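Local coordinates for protein phytochromobilin synthase (Solanum lycopersicum, PDB 6KME) that binds biliverdin IX alpha and, as a ferredoxin-dependent bilin reductase, probably reduces it to phytochromobilin, the bilin chromophore of phytochrome, at residues Ser169-Phe174 and Leu232-Glu237; Ala101-Pro106 and Phe261-Val266. The protein carries 1 engineered substitution. All coordinates share one frame; numbering follows the deposited sequence.

In the fold
Contact 1 (169-174 with 232-237) lies on the long helix 218-238, holds four residues of the biliverdin pocket and touches the ligand directly. Contact 2 (101-106 with 261-266) joins the central antiparallel sheet to the end of helix 251-262; the side chain of Leu262 in contact 2 is about 6 Å from the bound biliverdin IX alpha (BLA). The centres of the two contacts are about 14 Å apart. They touch by packing at several points through residues of helix 218-238, among them Arg235 NE of contact 1, 3.5 Å from Phe263 CE1 of contact 2, and Leu232 CD1, 3.5 Å from Asn264 O. Arg235 thus meets the ligand and contact 2 with the same side chain.

Contact 1 (Ser169-Phe174 and Leu232-Glu237). With BLA (biliverdine IX alpha), chain B.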
loop_
_atom_site.group_PDB
_atom_site.type_symbol
_atom_site.label_atom_id
_atom_site.label_comp_id
_atom_site.label_asym_id
_atom_site.label_seq_id
_atom_site.Cartn_x
_atom_site.Cartn_y
_atom_site.Cartn_z
ATOM N N SER A 169 -8.308 3.496 -13.054
ATOM C CA SER A 169 -9.045 4.623 -12.475
ATOM C C SER A 169 -9.541 4.306 -11.066
ATOM O O SER A 169 -9.566 5.191 -10.203
ATOM C CB SER A 169 -10.227 5.019 -13.364
ATOM O OG SER A 169 -9.798 5.731 -14.518
ATOM N N GLU A 170 -9.934 3.052 -10.818
ATOM C CA GLU A 170 -10.408 2.649 -9.495
ATOM C C GLU A 170 -9.322 2.763 -8.425
ATOM O O GLU A 170 -9.648 2.833 -7.234
ATOM C CB GLU A 170 -10.951 1.213 -9.549
ATOM C CG GLU A 170 -12.247 1.061 -10.352
ATOM C CD GLU A 170 -12.021 0.863 -11.868
ATOM O OE1 GLU A 170 -10.881 1.030 -12.343
ATOM O OE2 GLU A 170 -12.982 0.504 -12.578
ATOM N N SER A 171 -8.042 2.778 -8.816
ATOM C CA SER A 171 -6.967 2.909 -7.833
ATOM C C SER A 171 -6.977 4.278 -7.159
ATOM O O SER A 171 -6.594 4.389 -5.984
ATOM C CB SER A 171 -5.608 2.644 -8.488
ATOM O OG SER A 171 -5.507 1.288 -8.908
ATOM N N LEU A 172 -7.453 5.318 -7.856
ATOM C CA LEU A 172 -7.468 6.657 -7.270
ATOM C C LEU A 172 -8.401 6.748 -6.072
ATOM O O LEU A 172 -8.205 7.607 -5.205
ATOM C CB LEU A 172 -7.874 7.705 -8.303
ATOM C CG LEU A 172 -6.813 8.411 -9.152
ATOM C CD1 LEU A 172 -7.319 9.807 -9.478
ATOM C CD2 LEU A 172 -5.470 8.506 -8.489
ATOM N N ARG A 173 -9.436 5.903 -6.020
ATOM C CA ARG A 173 -10.321 5.834 -4.855
ATOM C C ARG A 173 -9.536 5.680 -3.560
ATOM O O ARG A 173 -10.026 6.048 -2.487
ATOM C CB ARG A 173 -11.303 4.653 -4.992
ATOM C CG ARG A 173 -12.198 4.672 -6.245
ATOM C CD ARG A 173 -12.921 3.326 -6.524
ATOM N NE ARG A 173 -13.797 3.418 -7.704
ATOM C CZ ARG A 173 -14.574 2.434 -8.160
ATOM N NH1 ARG A 173 -14.589 1.258 -7.540
ATOM N NH2 ARG A 173 -15.336 2.619 -9.245
ATOM N N PHE A 174 -8.328 5.111 -3.639
ATOM C CA PHE A 174 -7.547 4.737 -2.470
ATOM C C PHE A 174 -6.306 5.598 -2.247
ATOM O O PHE A 174 -5.592 5.378 -1.264
ATOM C CB PHE A 174 -7.154 3.251 -2.576
ATOM C CG PHE A 174 -8.332 2.335 -2.787
ATOM C CD1 PHE A 174 -9.173 2.002 -1.722
ATOM C CD2 PHE A 174 -8.636 1.845 -4.060
ATOM C CE1 PHE A 174 -10.279 1.172 -1.911
ATOM C CE2 PHE A 174 -9.742 1.006 -4.258
ATOM C CZ PHE A 174 -10.564 0.671 -3.179
ATOM N N LEU A 232 -8.619 -3.887 1.947
ATOM C CA LEU A 232 -7.933 -5.172 1.817
ATOM C C LEU A 232 -8.581 -6.024 0.735
ATOM O O LEU A 232 -7.898 -6.775 0.024
ATOM C CB LEU A 232 -7.964 -5.938 3.152
ATOM C CG LEU A 232 -7.309 -5.244 4.343
ATOM C CD1 LEU A 232 -7.598 -6.014 5.649
ATOM C CD2 LEU A 232 -5.812 -5.101 4.092
ATOM N N THR A 233 -9.902 -5.951 0.627
ATOM C CA THR A 233 -10.603 -6.763 -0.356
ATOM C C THR A 233 -10.248 -6.321 -1.769
ATOM O O THR A 233 -9.979 -7.161 -2.641
ATOM C CB THR A 233 -12.107 -6.676 -0.123
ATOM O OG1 THR A 233 -12.433 -7.261 1.147
ATOM C CG2 THR A 233 -12.850 -7.412 -1.226
ATOM N N TRP A 234 -10.232 -5.007 -2.010
ATOM C CA TRP A 234 -9.822 -4.500 -3.320
ATOM C C TRP A 234 -8.422 -4.979 -3.677
ATOM O O TRP A 234 -8.208 -5.579 -4.741
ATOM C CB TRP A 234 -9.879 -2.970 -3.349
ATOM C CG TRP A 234 -9.166 -2.419 -4.549
ATOM C CD1 TRP A 234 -7.894 -1.904 -4.593
ATOM C CD2 TRP A 234 -9.660 -2.383 -5.901
ATOM N NE1 TRP A 234 -7.578 -1.536 -5.887
ATOM C CE2 TRP A 234 -8.646 -1.812 -6.703
ATOM C CE3 TRP A 234 -10.872 -2.753 -6.500
ATOM C CZ2 TRP A 234 -8.800 -1.619 -8.086
ATOM C CZ3 TRP A 234 -11.026 -2.553 -7.880
ATOM C CH2 TRP A 234 -9.993 -1.994 -8.650
ATOM N N ARG A 235 -7.455 -4.740 -2.785
ATOM C CA ARG A 235 -6.065 -5.055 -3.098
ATOM C C ARG A 235 -5.840 -6.553 -3.215
ATOM O O ARG A 235 -5.088 -7.000 -4.091
ATOM C CB ARG A 235 -5.135 -4.432 -2.046
ATOM C CG ARG A 235 -5.102 -2.900 -2.102
ATOM C CD ARG A 235 -3.898 -2.311 -1.360
ATOM N NE ARG A 235 -2.648 -2.667 -2.030
ATOM C CZ ARG A 235 -1.443 -2.480 -1.506
ATOM N NH1 ARG A 235 -1.317 -1.920 -0.301
ATOM N NH2 ARG A 235 -0.366 -2.850 -2.185
ATOM N N SER A 236 -6.488 -7.361 -2.374
ATOM C CA SER A 236 -6.232 -8.790 -2.501
ATOM C C SER A 236 -6.781 -9.342 -3.811
ATOM O O SER A 236 -6.276 -10.356 -4.300
ATOM C CB SER A 236 -6.788 -9.562 -1.298
ATOM O OG SER A 236 -8.191 -9.608 -1.333
ATOM N N GLU A 237 -7.764 -8.675 -4.418
ATOM C CA GLU A 237 -8.297 -9.112 -5.708
ATOM C C GLU A 237 -7.531 -8.541 -6.905
ATOM O O GLU A 237 -7.331 -9.252 -7.895
ATOM C CB GLU A 237 -9.782 -8.736 -5.819
ATOM C CG GLU A 237 -10.494 -9.275 -7.078
ATOM C CD GLU A 237 -10.792 -10.776 -7.011
ATOM O OE1 GLU A 237 -11.077 -11.289 -5.910
ATOM O OE2 GLU A 237 -10.742 -11.443 -8.066
HETATM C CHA BLA B . 2.248 -1.729 -11.946
HETATM N NA BLA B . 1.373 -1.120 -9.582
HETATM C C1A BLA B . 1.402 -0.924 -10.973
HETATM C C2A BLA B . 0.468 0.160 -11.282
HETATM C C3A BLA B . -0.121 0.597 -10.015
HETATM C C4A BLA B . 0.454 -0.212 -8.979
HETATM C CMA BLA B . -1.141 1.709 -9.756
HETATM C CAA BLA B . 0.203 0.647 -12.735
HETATM C CBA BLA B . -0.764 -0.294 -13.401
HETATM C CGA BLA B . -2.248 0.166 -13.153
HETATM O O1A BLA B . -2.404 1.309 -13.468
HETATM O O2A BLA B . -2.943 -0.699 -12.709
HETATM C CHB BLA B . 0.209 -0.151 -7.465
HETATM N NB BLA B . -2.190 0.183 -7.256
HETATM C C1B BLA B . -0.937 -0.123 -6.676
HETATM C C2B BLA B . -1.224 0.107 -5.131
HETATM C C3B BLA B . -2.590 0.249 -4.918
HETATM C C4B BLA B . -3.248 0.248 -6.300
HETATM C CMB BLA B . -0.113 -0.102 -4.117
HETATM O OB BLA B . -4.419 0.256 -6.641
HETATM C CAB BLA B . -3.567 0.459 -3.788
HETATM C CBB BLA B . -4.909 0.522 -3.624
HETATM N NC BLA B . 3.980 -4.516 -7.781
HETATM C C1C BLA B . 3.963 -4.632 -6.372
HETATM C C2C BLA B . 4.616 -5.986 -6.063
HETATM C C3C BLA B . 4.970 -6.563 -7.282
HETATM C C4C BLA B . 4.563 -5.617 -8.437
HETATM C CMC BLA B . 4.744 -6.421 -4.598
HETATM O OC BLA B . 3.475 -3.711 -5.736
HETATM C CAC BLA B . 5.630 -7.884 -7.461
HETATM C CBC BLA B . 5.566 -9.053 -6.786
HETATM C CHD BLA B . 4.629 -5.627 -9.805
HETATM N ND BLA B . 3.304 -3.517 -10.516
HETATM C C1D BLA B . 4.022 -4.613 -10.759
HETATM C C2D BLA B . 4.252 -4.841 -12.242
HETATM C C3D BLA B . 3.630 -3.798 -12.903
HETATM C C4D BLA B . 2.986 -2.894 -11.813
HETATM C CMD BLA B . 5.042 -6.044 -12.721
HETATM C CAD BLA B . 3.493 -3.446 -14.390
HETATM C CBD BLA B . 2.566 -4.372 -15.153
HETATM C CGD BLA B . 1.023 -4.232 -14.787
HETATM O O1D BLA B . 0.524 -5.319 -14.554
HETATM O O2D BLA B . 0.610 -3.080 -14.807
#
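Trp234 carries its CG anti to the backbone N (chi1 167°), which swings the indole off helix 218-238 toward the turns of 169-174, while Phe174, with CG anti to its carbonyl carbon (chi1 -54°), lays its ring against it. The two form an offset stack: the phenyl ring and the five-membered ring have centroids 4.4 Å apart and planes inclined by 24°. Phe174 CE2 stands over one indole face, 3.5 Å from Trp234 CD1. At the far end of the indole, Glu170 CB reaches Trp234 CH2 at 3.5 Å; its aliphatic root does the packing, since the carboxylate turns away to hydrogen bond with Ser293 and the backbone N of Ile295. Between these two residues Ser171 OG gives a hydrogen bond of 2.7 Å to the lactam carbonyl OB of biliverdin. That same oxygen lies in the indole plane at its edge, 3.7 Å from Trp234 NE1. Phe174 CB packs against the vinyl carbon CBB of the bilin at 3.7 Å, and the methyl CMB sits over one face of the Arg235 guanidinium, 3.4 Å from NH2, a group steadied by Asp239, Asn116 and Tyr231. Replacing Trp234 by an alanine would probably leave Phe174 without its stacking partner and open a gap beside Glu170 and the lactam oxygen. A broad indole therefore suits a place where loop, helix and ligand converge, and the arrangement is part of the biliverdin pocket, which in the ferredoxin-dependent bilin reductases lies between the central sheet and the C-terminal helices.

Contact 2 (Ala101-Pro106 and Phe261-Val266); sequences AAFPKP and FLFNGV
Phe103 and Phe263 have the closest alpha carbons of the two segments, 9.2 Å apart, so the backbones stand well separated and the Phe103 side chain crosses to reach a backbone oxygen and the Phe263 ring. Phe103 sits near the end of strand 96-104, an inner strand of the large antiparallel sheet. Phe263 is the first residue to leave helical geometry after helix 251-262, and the chain then folds into a type II beta turn from Phe263 to Val266, closed by Val266 N to Phe263 O at 3.1 Å. Gly265 fits the turn because its positive phi (111°) would jam any CB against the carbonyl oxygen before it.

The ring of Phe103, with CG anti to the carbonyl carbon (chi1 -61°), extends from the strand to the helix end and offers its edge to a backbone oxygen. Phe103 CE2 comes to 3.3 Å from Leu262 O, which lies in the plane of the ring. Beyond this, Phe103 CZ reaches Phe263 CD1 at 4.1 Å, a looser apolar touch with the two side chains set obliquely. Phe263 is backed by its own neighbour, Leu262 CB, 3.7 Å above one face of its ring. Arg85, on the adjoining strand, makes a cation-pi contact with Phe263. Phe103 also touches Gln228 and Leu232 of helix 218-238.

A phenylalanine suits the strand position because its long flat side chain reaches from the strand to the helix end and can turn an electropositive C-H edge to a carbonyl. The ring edge and Arg85 NE both approach Leu262 O. This helix-end oxygen accepts a hydrogen bond from Arg85 NE, which probably meets most of its need, with the Phe103 edge probably adding a small favourable electrostatic term to an otherwise apolar join between sheet and helix.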
loop_
_atom_site.group_PDB
_atom_site.type_symbol
_atom_site.label_atom_id
_atom_site.label_comp_id
_atom_site.label_asym_id
_atom_site.label_seq_id
_atom_site.Cartn_x
_atom_site.Cartn_y
_atom_site.Cartn_z
ATOM N N ALA A 101 3.754 -2.343 4.289
ATOM C CA ALA A 101 2.509 -1.684 4.669
ATOM C C ALA A 101 2.324 -1.707 6.181
ATOM O O ALA A 101 2.767 -2.630 6.871
ATOM C CB ALA A 101 1.281 -2.346 4.016
ATOM N N ALA A 102 1.645 -0.677 6.682
ATOM C CA ALA A 102 1.231 -0.592 8.078
ATOM C C ALA A 102 -0.285 -0.457 8.110
ATOM O O ALA A 102 -0.838 0.509 7.566
ATOM C CB ALA A 102 1.903 0.583 8.783
ATOM N N PHE A 103 -0.947 -1.444 8.717
ATOM C CA PHE A 103 -2.394 -1.458 8.875
ATOM C C PHE A 103 -2.740 -1.111 10.313
ATOM O O PHE A 103 -2.300 -1.827 11.234
ATOM C CB PHE A 103 -2.961 -2.831 8.530
ATOM C CG PHE A 103 -2.694 -3.281 7.100
ATOM C CD1 PHE A 103 -2.852 -2.410 6.036
ATOM C CD2 PHE A 103 -2.304 -4.591 6.836
ATOM C CE1 PHE A 103 -2.613 -2.834 4.728
ATOM C CE2 PHE A 103 -2.066 -5.025 5.533
ATOM C CZ PHE A 103 -2.218 -4.146 4.478
ATOM N N PRO A 104 -3.540 -0.078 10.565
ATOM C CA PRO A 104 -3.899 0.261 11.951
ATOM C C PRO A 104 -5.006 -0.631 12.497
ATOM O O PRO A 104 -5.784 -1.239 11.757
ATOM C CB PRO A 104 -4.370 1.719 11.846
ATOM C CG PRO A 104 -4.882 1.847 10.439
ATOM C CD PRO A 104 -4.077 0.888 9.586
ATOM N N LYS A 105 -5.057 -0.711 13.833
ATOM C CA LYS A 105 -6.218 -1.293 14.470
ATOM C C LYS A 105 -7.419 -0.385 14.213
ATOM O O LYS A 105 -7.266 0.832 14.078
ATOM C CB LYS A 105 -5.980 -1.479 15.974
ATOM C CG LYS A 105 -4.928 -2.542 16.282
ATOM C CD LYS A 105 -4.643 -2.689 17.764
ATOM C CE LYS A 105 -3.473 -3.642 17.988
ATOM N NZ LYS A 105 -3.089 -3.728 19.429
ATOM N N PRO A 106 -8.620 -0.956 14.099
ATOM C CA PRO A 106 -9.788 -0.142 13.718
ATOM C C PRO A 106 -10.118 0.979 14.695
ATOM O O PRO A 106 -10.834 1.912 14.318
ATOM C CB PRO A 106 -10.923 -1.173 13.646
ATOM C CG PRO A 106 -10.228 -2.469 13.377
ATOM C CD PRO A 106 -8.936 -2.394 14.134
ATOM N N PHE A 261 -1.350 -13.116 4.236
ATOM C CA PHE A 261 -0.199 -12.340 4.703
ATOM C C PHE A 261 -0.279 -10.895 4.225
ATOM O O PHE A 261 -0.456 -9.994 5.054
ATOM C CB PHE A 261 1.120 -13.003 4.288
ATOM C CG PHE A 261 2.336 -12.242 4.731
ATOM C CD1 PHE A 261 2.786 -12.336 6.047
ATOM C CD2 PHE A 261 2.999 -11.385 3.849
ATOM C CE1 PHE A 261 3.891 -11.624 6.471
ATOM C CE2 PHE A 261 4.109 -10.672 4.260
ATOM C CZ PHE A 261 4.558 -10.786 5.579
ATOM N N LEU A 262 -0.166 -10.635 2.917
ATOM C CA LEU A 262 -0.079 -9.252 2.453
ATOM C C LEU A 262 -1.326 -8.474 2.818
ATOM O O LEU A 262 -1.242 -7.312 3.228
ATOM C CB LEU A 262 0.136 -9.208 0.932
ATOM C CG LEU A 262 1.481 -9.772 0.453
ATOM C CD1 LEU A 262 1.497 -9.846 -1.059
ATOM C CD2 LEU A 262 2.647 -8.901 0.963
ATOM N N PHE A 263 -2.498 -9.081 2.656
ATOM C CA PHE A 263 -3.747 -8.408 2.974
ATOM C C PHE A 263 -4.506 -9.194 4.020
ATOM O O PHE A 263 -5.733 -9.271 4.010
ATOM C CB PHE A 263 -4.530 -8.136 1.692
ATOM C CG PHE A 263 -3.698 -7.363 0.718
ATOM C CD1 PHE A 263 -3.305 -6.068 1.029
ATOM C CD2 PHE A 263 -3.171 -7.966 -0.402
ATOM C CE1 PHE A 263 -2.466 -5.361 0.184
ATOM C CE2 PHE A 263 -2.336 -7.271 -1.258
ATOM C CZ PHE A 263 -1.981 -5.969 -0.963
ATOM N N ASN A 264 -3.740 -9.779 4.946
ATOM C CA ASN A 264 -4.289 -10.391 6.148
ATOM C C ASN A 264 -5.353 -9.484 6.749
ATOM O O ASN A 264 -5.154 -8.271 6.875
ATOM C CB ASN A 264 -3.160 -10.642 7.155
ATOM C CG ASN A 264 -3.663 -11.184 8.474
ATOM O OD1 ASN A 264 -4.063 -10.423 9.347
ATOM N ND2 ASN A 264 -3.631 -12.501 8.632
ATOM N N GLY A 265 -6.496 -10.072 7.075
ATOM C CA GLY A 265 -7.665 -9.340 7.507
ATOM C C GLY A 265 -8.804 -9.375 6.508
ATOM O O GLY A 265 -9.956 -9.113 6.889
ATOM N N VAL A 266 -8.523 -9.684 5.239
ATOM C CA VAL A 266 -9.617 -9.833 4.286
ATOM C C VAL A 266 -10.558 -10.953 4.733
ATOM O O VAL A 266 -11.772 -10.879 4.513
ATOM C CB VAL A 266 -9.061 -10.053 2.859
ATOM C CG1 VAL A 266 -8.271 -11.330 2.800
ATOM C CG2 VAL A 266 -10.181 -10.070 1.855
#